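Local structure of glycosylation Associate Protein 2 (Streptococcus agalactiae serotype V, 6OYC) at residues I97-E100 and F101-K105; L118-Q121 and F122-L126; F39-T42 and E43-L47; E311-W314 and M315-M319. The protein probably acts in the glycosylation and accessory Sec export of a streptococcal surface glycoprotein, as part of a complex with its partners Gap1 and Gap3. All coordinates share one frame; numbering follows the deposited sequence.

Contact 1. Residues I97-E100 and F101-K105; sequences ITEE and FLRSK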
loop_
_atom_site.group_PDB
_atom_site.type_symbol
_atom_site.label_atom_id
_atom_site.label_comp_id
_atom_site.label_asym_id
_atom_site.label_seq_id
_atom_site.Cartn_x
_atom_site.Cartn_y
_atom_site.Cartn_z
ATOM N N ILE B 97 4.368 -31.785 -2.879
ATOM C CA ILE B 97 3.769 -30.882 -3.847
ATOM C C ILE B 97 2.722 -29.987 -3.199
ATOM O O ILE B 97 2.422 -28.912 -3.735
ATOM C CB ILE B 97 3.155 -31.671 -5.013
ATOM C CG1 ILE B 97 2.201 -32.736 -4.467
ATOM C CG2 ILE B 97 4.258 -32.284 -5.871
ATOM C CD1 ILE B 97 0.753 -32.318 -4.478
ATOM N N THR B 98 2.138 -30.424 -2.078
ATOM C CA THR B 98 1.262 -29.546 -1.315
ATOM C C THR B 98 1.988 -28.264 -0.953
ATOM O O THR B 98 1.508 -27.161 -1.250
ATOM C CB THR B 98 0.749 -30.252 -0.053
ATOM O OG1 THR B 98 -0.032 -31.407 -0.410
ATOM C CG2 THR B 98 -0.105 -29.289 0.772
ATOM N N GLU B 99 3.168 -28.386 -0.337
ATOM C CA GLU B 99 3.918 -27.191 0.025
ATOM C C GLU B 99 4.296 -26.386 -1.213
ATOM O O GLU B 99 4.264 -25.151 -1.187
ATOM C CB GLU B 99 5.159 -27.556 0.838
ATOM C CG GLU B 99 6.309 -26.552 0.717
ATOM C CD GLU B 99 6.046 -25.249 1.472
ATOM O OE1 GLU B 99 5.632 -25.301 2.657
ATOM O OE2 GLU B 99 6.256 -24.161 0.881
ATOM N N GLU B 100 4.638 -27.060 -2.315
ATOM C CA GLU B 100 4.972 -26.319 -3.531
ATOM C C GLU B 100 3.792 -25.479 -3.975
ATOM O O GLU B 100 3.948 -24.314 -4.364
ATOM C CB GLU B 100 5.363 -27.264 -4.668
ATOM C CG GLU B 100 6.597 -28.120 -4.448
ATOM C CD GLU B 100 6.812 -29.121 -5.590
ATOM O OE1 GLU B 100 7.282 -30.255 -5.313
ATOM O OE2 GLU B 100 6.507 -28.765 -6.755
ATOM N N PHE B 101 2.604 -26.072 -3.936
ATOM C CA PHE B 101 1.392 -25.350 -4.281
ATOM C C PHE B 101 1.204 -24.131 -3.379
ATOM O O PHE B 101 1.074 -23.001 -3.866
ATOM C CB PHE B 101 0.206 -26.303 -4.189
ATOM C CG PHE B 101 -1.054 -25.738 -4.740
ATOM C CD1 PHE B 101 -1.305 -25.784 -6.095
ATOM C CD2 PHE B 101 -1.985 -25.147 -3.904
ATOM C CE1 PHE B 101 -2.461 -25.268 -6.618
ATOM C CE2 PHE B 101 -3.147 -24.613 -4.417
ATOM C CZ PHE B 101 -3.385 -24.675 -5.776
ATOM N N LEU B 102 1.219 -24.336 -2.054
ATOM C CA LEU B 102 1.044 -23.212 -1.129
ATOM C C LEU B 102 2.040 -22.098 -1.422
ATOM O O LEU B 102 1.689 -20.910 -1.415
ATOM C CB LEU B 102 1.194 -23.687 0.317
ATOM C CG LEU B 102 0.220 -24.778 0.778
ATOM C CD1 LEU B 102 0.514 -25.201 2.196
ATOM C CD2 LEU B 102 -1.246 -24.344 0.643
ATOM N N ARG B 103 3.285 -22.468 -1.708
ATOM C CA ARG B 103 4.312 -21.461 -1.909
ATOM C C ARG B 103 4.075 -20.699 -3.201
ATOM O O ARG B 103 4.186 -19.466 -3.235
ATOM C CB ARG B 103 5.685 -22.127 -1.900
ATOM C CG ARG B 103 6.830 -21.195 -2.105
ATOM C CD ARG B 103 8.145 -21.966 -2.017
ATOM N NE ARG B 103 9.243 -21.162 -2.536
ATOM C CZ ARG B 103 9.852 -20.218 -1.827
ATOM N NH1 ARG B 103 9.468 -19.979 -0.575
ATOM N NH2 ARG B 103 10.836 -19.506 -2.369
ATOM N N SER B 104 3.730 -21.403 -4.275
ATOM C CA SER B 104 3.513 -20.695 -5.525
ATOM C C SER B 104 2.301 -19.778 -5.443
ATOM O O SER B 104 2.214 -18.814 -6.212
ATOM C CB SER B 104 3.351 -21.678 -6.684
ATOM O OG SER B 104 2.063 -22.250 -6.673
ATOM N N LYS B 105 1.375 -20.044 -4.525
ATOM C CA LYS B 105 0.177 -19.231 -4.400
ATOM C C LYS B 105 0.215 -18.315 -3.184
ATOM O O LYS B 105 -0.818 -17.726 -2.836
ATOM C CB LYS B 105 -1.062 -20.122 -4.344
ATOM C CG LYS B 105 -1.237 -21.010 -5.557
ATOM C CD LYS B 105 -1.304 -20.187 -6.826
ATOM C CE LYS B 105 -1.881 -20.999 -7.969
ATOM N NZ LYS B 105 -1.884 -20.212 -9.222
#
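Glu-99 sends its CG away from its own backbone N (chi1 153°) and then folds back at chi2 (73°), which lays the carboxylate against the base of Arg-103 one turn on. OE2 of Glu-99 ends 3.5 Å from CB of Arg-103. The two charged groups nevertheless stay apart: the Arg-103 chain runs out straight from CG to NE, and its NE is 5.4 Å from Glu-99 OE2. The guanidinium instead reaches Phe-357, giving NH2 to the carbonyl and its charge to the ring as a cation-pi partner.

On the buried side Leu-102 sets its CG 3.4 Å from the carbonyl O of Thr-98, whose OG1 is taken by the backbone N of Tyr-70. Beneath the side chains, Arg-103 N bonds Glu-99 O at 2.9 Å and Ser-104 N bonds Glu-100 O at 2.9 Å. At the last turn Phe-101 O is gripped twice, by Ser-104 OG at 3.1 Å and by Lys-105 N at 3.0 Å. Phe-101 and Leu-102 rest on strands 62-65 and 86-89, as expected of the amphipathic connecting helix in a beta-alpha-beta crossover, here between parallel strands 86-89 and 108-110.

Contact 2. Residues L118-Q121 and F122-L126; sequences LIRQ and FYKGL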
loop_
_atom_site.group_PDB
_atom_site.type_symbol
_atom_site.label_atom_id
_atom_site.label_comp_id
_atom_site.label_asym_id
_atom_site.label_seq_id
_atom_site.Cartn_x
_atom_site.Cartn_y
_atom_site.Cartn_z
ATOM N N LEU B 118 -12.621 -17.080 9.832
ATOM C CA LEU B 118 -12.251 -17.168 8.422
ATOM C C LEU B 118 -13.454 -16.944 7.522
ATOM O O LEU B 118 -13.344 -16.278 6.486
ATOM C CB LEU B 118 -11.607 -18.524 8.115
ATOM C CG LEU B 118 -11.098 -18.611 6.668
ATOM C CD1 LEU B 118 -10.053 -17.515 6.411
ATOM C CD2 LEU B 118 -10.547 -20.003 6.327
ATOM N N ILE B 119 -14.610 -17.496 7.894
ATOM C CA ILE B 119 -15.824 -17.246 7.125
ATOM C C ILE B 119 -16.116 -15.747 7.062
ATOM O O ILE B 119 -16.409 -15.197 5.995
ATOM C CB ILE B 119 -16.999 -18.028 7.736
ATOM C CG1 ILE B 119 -16.790 -19.522 7.490
ATOM C CG2 ILE B 119 -18.359 -17.500 7.195
ATOM C CD1 ILE B 119 -17.474 -20.391 8.480
ATOM N N ARG B 120 -16.031 -15.065 8.209
ATOM C CA ARG B 120 -16.289 -13.626 8.247
ATOM C C ARG B 120 -15.281 -12.864 7.391
ATOM O O ARG B 120 -15.647 -11.921 6.679
ATOM C CB ARG B 120 -16.244 -13.136 9.701
ATOM C CG ARG B 120 -16.901 -11.795 9.950
ATOM C CD ARG B 120 -18.396 -11.890 9.685
ATOM N NE ARG B 120 -19.142 -10.680 10.030
ATOM C CZ ARG B 120 -20.415 -10.486 9.685
ATOM N NH1 ARG B 120 -21.062 -11.415 8.986
ATOM N NH2 ARG B 120 -21.037 -9.369 10.026
ATOM N N GLN B 121 -14.006 -13.261 7.451
ATOM C CA GLN B 121 -12.970 -12.622 6.637
ATOM C C GLN B 121 -13.220 -12.827 5.145
ATOM O O GLN B 121 -13.050 -11.904 4.343
ATOM C CB GLN B 121 -11.592 -13.166 7.009
ATOM C CG GLN B 121 -11.112 -12.788 8.398
ATOM C CD GLN B 121 -9.818 -13.524 8.772
ATOM O OE1 GLN B 121 -9.725 -14.744 8.655
ATOM N NE2 GLN B 121 -8.822 -12.778 9.207
ATOM N N PHE B 122 -13.582 -14.047 4.748
ATOM C CA PHE B 122 -14.027 -14.267 3.373
ATOM C C PHE B 122 -15.159 -13.300 3.025
ATOM O O PHE B 122 -15.090 -12.551 2.034
ATOM C CB PHE B 122 -14.495 -15.722 3.195
ATOM C CG PHE B 122 -13.380 -16.734 3.086
ATOM C CD1 PHE B 122 -12.042 -16.338 3.071
ATOM C CD2 PHE B 122 -13.677 -18.094 2.973
ATOM C CE1 PHE B 122 -11.013 -17.298 2.951
ATOM C CE2 PHE B 122 -12.664 -19.055 2.863
ATOM C CZ PHE B 122 -11.336 -18.658 2.859
ATOM N N TYR B 123 -16.202 -13.288 3.864
ATOM C CA TYR B 123 -17.409 -12.519 3.569
ATOM C C TYR B 123 -17.099 -11.042 3.329
ATOM O O TYR B 123 -17.689 -10.412 2.448
ATOM C CB TYR B 123 -18.406 -12.662 4.718
ATOM C CG TYR B 123 -19.812 -12.241 4.351
ATOM C CD1 TYR B 123 -20.418 -12.740 3.205
ATOM C CD2 TYR B 123 -20.535 -11.357 5.145
ATOM C CE1 TYR B 123 -21.693 -12.383 2.856
ATOM C CE2 TYR B 123 -21.834 -10.989 4.797
ATOM C CZ TYR B 123 -22.396 -11.508 3.644
ATOM O OH TYR B 123 -23.662 -11.170 3.260
ATOM N N LYS B 124 -16.171 -10.467 4.085
ATOM C CA LYS B 124 -15.996 -9.023 4.007
ATOM C C LYS B 124 -14.611 -8.605 3.550
ATOM O O LYS B 124 -14.338 -7.400 3.494
ATOM C CB LYS B 124 -16.348 -8.383 5.358
ATOM C CG LYS B 124 -17.867 -8.492 5.657
ATOM C CD LYS B 124 -18.365 -7.398 6.596
ATOM C CE LYS B 124 -19.873 -7.536 6.857
ATOM N NZ LYS B 124 -20.377 -6.532 7.874
ATOM N N GLY B 125 -13.748 -9.559 3.166
ATOM C CA GLY B 125 -12.365 -9.235 2.872
ATOM C C GLY B 125 -11.867 -9.618 1.494
ATOM O O GLY B 125 -10.684 -9.427 1.209
ATOM N N LEU B 126 -12.743 -10.133 0.625
ATOM C CA LEU B 126 -12.334 -10.669 -0.672
ATOM C C LEU B 126 -12.799 -9.793 -1.832
ATOM O O LEU B 126 -12.829 -10.244 -2.977
ATOM C CB LEU B 126 -12.844 -12.104 -0.834
ATOM C CG LEU B 126 -12.201 -13.181 0.070
ATOM C CD1 LEU B 126 -12.841 -14.576 -0.063
ATOM C CD2 LEU B 126 -10.703 -13.265 -0.202
#
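Leu-118 lies over one face of the Phe-122 ring, and this is the tight part of the contact. Its CG makes a CH-pi contact 4.0 Å from the ring centroid and 19° off the normal, displaced toward the rim. From the same face the methyls spread past the rim: CD1 of Leu-118 is 3.6 Å from Phe-122 CE1, CD2 3.8 Å from Phe-122 CZ. An edge-to-face partner, Phe-87, helps to hold the ring, and the backbone beside it is joined by a nearly straight bond of 2.8 Å from Phe-122 N to Leu-118 O.

The polar side is looser: Arg-120 and Tyr-123 are partly exposed, though Lys-124 is buried. Arg-120, bent at chi2 (65°), runs alongside Lys-124 and takes the lysine CE over one face of its guanidinium. Arg-120 NH2 and Lys-124 NZ come within 3.6 Å because both form salt bridges with Glu-233 OE2; Lys-124 adds a second, to Asp-235. The carboxylates would offset the paired positive charge. Tyr-123 meets the same guanidinium loosely, its CD2 3.9 Å from Arg-120 NH1 with the planes 27° apart, while its hydroxyl bonds Asn-25.

Apolar residues turned to strands 6-11, 26-31 and 62-65, with Arg-120 and Lys-124 on the side that meets Glu-233 and Asp-235, make this an amphipathic helix covering a parallel sheet, as in layered alpha/beta folds.

Contact 3. Residues F39-T42 and E43-L47; sequences FVTT and ENNYL
Glu-43 runs side by side with the ring of Phe-39, one turn earlier, from CB to OE1. CB sits over one face, 4.0 Å from the centroid and 21° off the ring normal, in a CH-pi contact; the same CB is 3.3 Å from the carbonyl O of Phe-39. Glu-43 CG follows, 3.8 Å from Phe-39 CZ. The bend at chi2 (63°) then keeps the chain close to the ring, so that Glu-43 CD lies 4.0 Å from Phe-39 CZ. At the tip, Glu-43 OE1 is 3.9 Å from Phe-39 CE1, and the carboxylate plane is almost parallel to the ring, only 7° away. OE1 also forms a salt bridge with NH2 of Arg-58, which helps to fix the flat group and would stabilise its negative charge in this buried place.

The other i/i+4 pairs touch more lightly. Val-40 CG1 meets Asn-44 ND2 at 3.7 Å, and Thr-41 CG2 meets Asn-45 ND2 at 3.8 Å, the latter pair exposed; the partners in each lie side by side along the helix. Phe-80 meets the Phe-39 ring edge-to-face and also touches Glu-43. It comes from the loop after strand 62-65, as does Ser-76 against Val-40, while Tyr-46 turns to Pro-57 and Arg-58. Helix 36-52, which leads from edge strand 26-31 toward strand 62-65, is thus clasped by the segments that precede and follow strand 62-65.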
loop_
_atom_site.group_PDB
_atom_site.type_symbol
_atom_site.label_atom_id
_atom_site.label_comp_id
_atom_site.label_asym_id
_atom_site.label_seq_id
_atom_site.Cartn_x
_atom_site.Cartn_y
_atom_site.Cartn_z
ATOM N N PHE B 39 -13.683 -31.604 -10.783
ATOM C CA PHE B 39 -13.795 -30.150 -10.765
ATOM C C PHE B 39 -13.081 -29.527 -11.963
ATOM O O PHE B 39 -13.621 -28.628 -12.617
ATOM C CB PHE B 39 -13.255 -29.574 -9.452
ATOM C CG PHE B 39 -13.236 -28.075 -9.436
ATOM C CD1 PHE B 39 -14.381 -27.357 -9.112
ATOM C CD2 PHE B 39 -12.100 -27.384 -9.816
ATOM C CE1 PHE B 39 -14.376 -25.972 -9.120
ATOM C CE2 PHE B 39 -12.090 -25.984 -9.832
ATOM C CZ PHE B 39 -13.226 -25.283 -9.492
ATOM N N VAL B 40 -11.857 -29.979 -12.263
ATOM C CA VAL B 40 -11.118 -29.414 -13.401
ATOM C C VAL B 40 -11.945 -29.487 -14.689
ATOM O O VAL B 40 -12.027 -28.514 -15.454
ATOM C CB VAL B 40 -9.769 -30.132 -13.580
ATOM C CG1 VAL B 40 -9.044 -29.571 -14.786
ATOM C CG2 VAL B 40 -8.921 -30.009 -12.321
ATOM N N THR B 41 -12.574 -30.638 -14.940
ATOM C CA THR B 41 -13.417 -30.787 -16.123
ATOM C C THR B 41 -14.630 -29.864 -16.059
ATOM O O THR B 41 -14.877 -29.086 -16.988
ATOM C CB THR B 41 -13.855 -32.250 -16.256
ATOM O OG1 THR B 41 -12.710 -33.070 -16.529
ATOM C CG2 THR B 41 -14.920 -32.414 -17.354
ATOM N N THR B 42 -15.400 -29.933 -14.968
ATOM C CA THR B 42 -16.591 -29.089 -14.836
ATOM C C THR B 42 -16.257 -27.606 -14.928
ATOM O O THR B 42 -16.946 -26.847 -15.619
ATOM C CB THR B 42 -17.300 -29.371 -13.520
ATOM O OG1 THR B 42 -17.733 -30.734 -13.513
ATOM C CG2 THR B 42 -18.519 -28.493 -13.405
ATOM N N GLU B 43 -15.204 -27.169 -14.247
ATOM C CA GLU B 43 -14.882 -25.750 -14.275
ATOM C C GLU B 43 -14.418 -25.319 -15.659
ATOM O O GLU B 43 -14.821 -24.261 -16.156
ATOM C CB GLU B 43 -13.829 -25.433 -13.216
ATOM C CG GLU B 43 -13.560 -23.957 -13.030
ATOM C CD GLU B 43 -14.775 -23.151 -12.518
ATOM O OE1 GLU B 43 -15.769 -23.741 -12.041
ATOM O OE2 GLU B 43 -14.714 -21.910 -12.582
ATOM N N ASN B 44 -13.572 -26.120 -16.300
ATOM C CA ASN B 44 -13.127 -25.771 -17.645
ATOM C C ASN B 44 -14.286 -25.815 -18.645
ATOM O O ASN B 44 -14.372 -24.972 -19.539
ATOM C CB ASN B 44 -11.983 -26.699 -18.077
ATOM C CG ASN B 44 -10.618 -26.238 -17.548
ATOM O OD1 ASN B 44 -10.433 -25.074 -17.194
ATOM N ND2 ASN B 44 -9.670 -27.155 -17.485
ATOM N N ASN B 45 -15.189 -26.785 -18.519
ATOM C CA ASN B 45 -16.396 -26.738 -19.332
ATOM C C ASN B 45 -17.118 -25.413 -19.119
ATOM O O ASN B 45 -17.408 -24.688 -20.080
ATOM C CB ASN B 45 -17.311 -27.919 -19.002
ATOM C CG ASN B 45 -16.874 -29.199 -19.687
ATOM O OD1 ASN B 45 -16.010 -29.178 -20.571
ATOM N ND2 ASN B 45 -17.458 -30.329 -19.278
ATOM N N TYR B 46 -17.360 -25.055 -17.849
ATOM C CA TYR B 46 -18.032 -23.793 -17.551
ATOM C C TYR B 46 -17.286 -22.605 -18.149
ATOM O O TYR B 46 -17.904 -21.713 -18.739
ATOM C CB TYR B 46 -18.200 -23.628 -16.036
ATOM C CG TYR B 46 -18.749 -22.281 -15.635
ATOM C CD1 TYR B 46 -20.046 -21.887 -16.000
ATOM C CD2 TYR B 46 -17.977 -21.390 -14.910
ATOM C CE1 TYR B 46 -20.544 -20.641 -15.642
ATOM C CE2 TYR B 46 -18.473 -20.140 -14.538
ATOM C CZ TYR B 46 -19.752 -19.770 -14.905
ATOM O OH TYR B 46 -20.223 -18.529 -14.535
ATOM N N LEU B 47 -15.957 -22.580 -18.030
ATOM C CA LEU B 47 -15.204 -21.458 -18.592
ATOM C C LEU B 47 -15.310 -21.422 -20.112
ATOM O O LEU B 47 -15.478 -20.346 -20.704
ATOM C CB LEU B 47 -13.738 -21.532 -18.181
ATOM C CG LEU B 47 -13.400 -21.279 -16.711
ATOM C CD1 LEU B 47 -11.928 -21.609 -16.472
ATOM C CD2 LEU B 47 -13.734 -19.837 -16.258
#

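Contact 4. Residues E311-W314 and M315-M319; sequences EGFW and MMKSM
The rings of Phe-313 and Trp-314 both lean on the aliphatic chain of Lys-317 and on each other. Trp-314 receives Phe-313 CD2 over the centre of one face, 3.7 Å above the plane; seen from the phenyl ring, Trp-314 CE2 stands at the edge, in its plane. Lys-317 CD approaches both rings obliquely, 3.6 Å from Phe-313 CE2 and 4.0 Å from Trp-314 CZ3. Near its end the lysine chain bends (chi4 55°), and NZ forms a salt bridge with Glu-82, so the two rings line the path of a methylene chain whose charge is used elsewhere.

Gly-312 occupies the N-cap with a positive phi of 81°, and its carbonyl O accepts from Met-316 N at 3.1 Å. Helix 313-318 connects strands 297-301 and 323-327, parallel neighbours in an eight-stranded mixed sheet of strand order 1-2-4-3-5-6-7-8. That order is the alpha/beta-hydrolase one, and the position matches helix A of the fold, which packs beside the last helix, here 495-514.

Met-316, bent at both chi2 and chi3, is buried against strands 297-301 and 323-327 and Tyr-506, its CG close to Gly-312 O. Met-315 touches Tyr-300 and Phe-502, and its side chain is close to, though not in contact with, what may be the nucleophile elbow at Ser-371. One turn along, Ser-318 OG bonds Met-315 O at 2.6 Å, and Ser-318 N bonds Trp-314 O at 3.1 Å.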
loop_
_atom_site.group_PDB
_atom_site.type_symbol
_atom_site.label_atom_id
_atom_site.label_comp_id
_atom_site.label_asym_id
_atom_site.label_seq_id
_atom_site.Cartn_x
_atom_site.Cartn_y
_atom_site.Cartn_z
ATOM N N GLU B 311 -0.113 2.070 -6.930
ATOM C CA GLU B 311 -0.099 2.355 -8.356
ATOM C C GLU B 311 0.572 1.227 -9.128
ATOM O O GLU B 311 1.513 0.590 -8.643
ATOM C CB GLU B 311 0.672 3.634 -8.642
ATOM C CG GLU B 311 -0.158 4.844 -8.837
ATOM C CD GLU B 311 0.685 6.025 -9.265
ATOM O OE1 GLU B 311 1.910 5.843 -9.521
ATOM O OE2 GLU B 311 0.116 7.132 -9.338
ATOM N N GLY B 312 0.101 1.006 -10.356
ATOM C CA GLY B 312 0.837 0.183 -11.299
ATOM C C GLY B 312 0.689 -1.309 -11.139
ATOM O O GLY B 312 1.569 -2.049 -11.585
ATOM N N PHE B 313 -0.397 -1.779 -10.522
ATOM C CA PHE B 313 -0.634 -3.215 -10.410
ATOM C C PHE B 313 -0.705 -3.878 -11.783
ATOM O O PHE B 313 0.004 -4.849 -12.063
ATOM C CB PHE B 313 -1.928 -3.466 -9.642
ATOM C CG PHE B 313 -2.265 -4.928 -9.463
ATOM C CD1 PHE B 313 -1.619 -5.690 -8.499
ATOM C CD2 PHE B 313 -3.230 -5.532 -10.253
ATOM C CE1 PHE B 313 -1.933 -7.022 -8.314
ATOM C CE2 PHE B 313 -3.551 -6.874 -10.088
ATOM C CZ PHE B 313 -2.899 -7.622 -9.113
ATOM N N TRP B 314 -1.581 -3.383 -12.648
ATOM C CA TRP B 314 -1.784 -4.083 -13.908
ATOM C C TRP B 314 -0.565 -3.964 -14.815
ATOM O O TRP B 314 -0.227 -4.912 -15.532
ATOM C CB TRP B 314 -3.042 -3.560 -14.584
ATOM C CG TRP B 314 -4.259 -3.944 -13.832
ATOM C CD1 TRP B 314 -5.114 -3.109 -13.155
ATOM C CD2 TRP B 314 -4.771 -5.268 -13.660
ATOM N NE1 TRP B 314 -6.122 -3.841 -12.571
ATOM C CE2 TRP B 314 -5.938 -5.166 -12.868
ATOM C CE3 TRP B 314 -4.349 -6.531 -14.087
ATOM C CZ2 TRP B 314 -6.693 -6.275 -12.501
ATOM C CZ3 TRP B 314 -5.105 -7.637 -13.728
ATOM C CH2 TRP B 314 -6.270 -7.501 -12.943
ATOM N N MET B 315 0.126 -2.825 -14.780
ATOM C CA MET B 315 1.325 -2.674 -15.596
ATOM C C MET B 315 2.394 -3.674 -15.193
ATOM O O MET B 315 3.045 -4.277 -16.053
ATOM C CB MET B 315 1.859 -1.252 -15.477
ATOM C CG MET B 315 3.217 -1.048 -16.116
ATOM S SD MET B 315 3.802 0.621 -15.792
ATOM C CE MET B 315 4.348 0.478 -14.091
ATOM N N MET B 316 2.593 -3.865 -13.886
ATOM C CA MET B 316 3.620 -4.793 -13.426
ATOM C C MET B 316 3.170 -6.239 -13.550
ATOM O O MET B 316 4.011 -7.135 -13.686
ATOM C CB MET B 316 4.007 -4.488 -11.980
ATOM C CG MET B 316 4.524 -3.083 -11.781
ATOM S SD MET B 316 5.914 -2.688 -12.878
ATOM C CE MET B 316 7.233 -3.571 -12.042
ATOM N N LYS B 317 1.861 -6.489 -13.507
ATOM C CA LYS B 317 1.382 -7.846 -13.738
ATOM C C LYS B 317 1.616 -8.276 -15.182
ATOM O O LYS B 317 1.843 -9.463 -15.449
ATOM C CB LYS B 317 -0.098 -7.951 -13.378
ATOM C CG LYS B 317 -0.538 -9.348 -12.948
ATOM C CD LYS B 317 -1.832 -9.295 -12.130
ATOM C CE LYS B 317 -2.636 -10.604 -12.202
ATOM N NZ LYS B 317 -1.914 -11.847 -11.823
ATOM N N SER B 318 1.589 -7.325 -16.118
ATOM C CA SER B 318 1.716 -7.664 -17.528
ATOM C C SER B 318 3.132 -8.081 -17.903
ATOM O O SER B 318 3.319 -8.744 -18.930
ATOM C CB SER B 318 1.266 -6.482 -18.386
ATOM O OG SER B 318 2.120 -5.375 -18.196
ATOM N N MET B 319 4.127 -7.724 -17.095
ATOM C CA MET B 319 5.503 -8.107 -17.366
ATOM C C MET B 319 5.791 -9.568 -17.061
ATOM O O MET B 319 6.919 -10.007 -17.306
ATOM C CB MET B 319 6.450 -7.229 -16.554
ATOM C CG MET B 319 6.102 -5.761 -16.613
ATOM S SD MET B 319 7.028 -4.924 -17.899
ATOM C CE MET B 319 6.147 -3.356 -18.025
#

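Overall arrangement
Along the chain the order is contact 3, contact 1, contact 2, contact 4. The first three belong to helices of the N-terminal five-stranded parallel sheet, their centres 22 to 25 Å apart. Contacts 1 and 2 pack on alternate residues of strand 62-65, consistent with helices on opposite faces of that sheet. Contact 4 lies in the alpha/beta-hydrolase part, its centre about 23 Å from that of contact 1, with nearest atoms about 9 Å apart. Contacts 1 and 4 each send a charged side chain across between these two regions, to helix 341-358 and to the loop before strand 86-89, and contact 2 does so to the beta-rich region. Short helices thus help to join three regions of one chain.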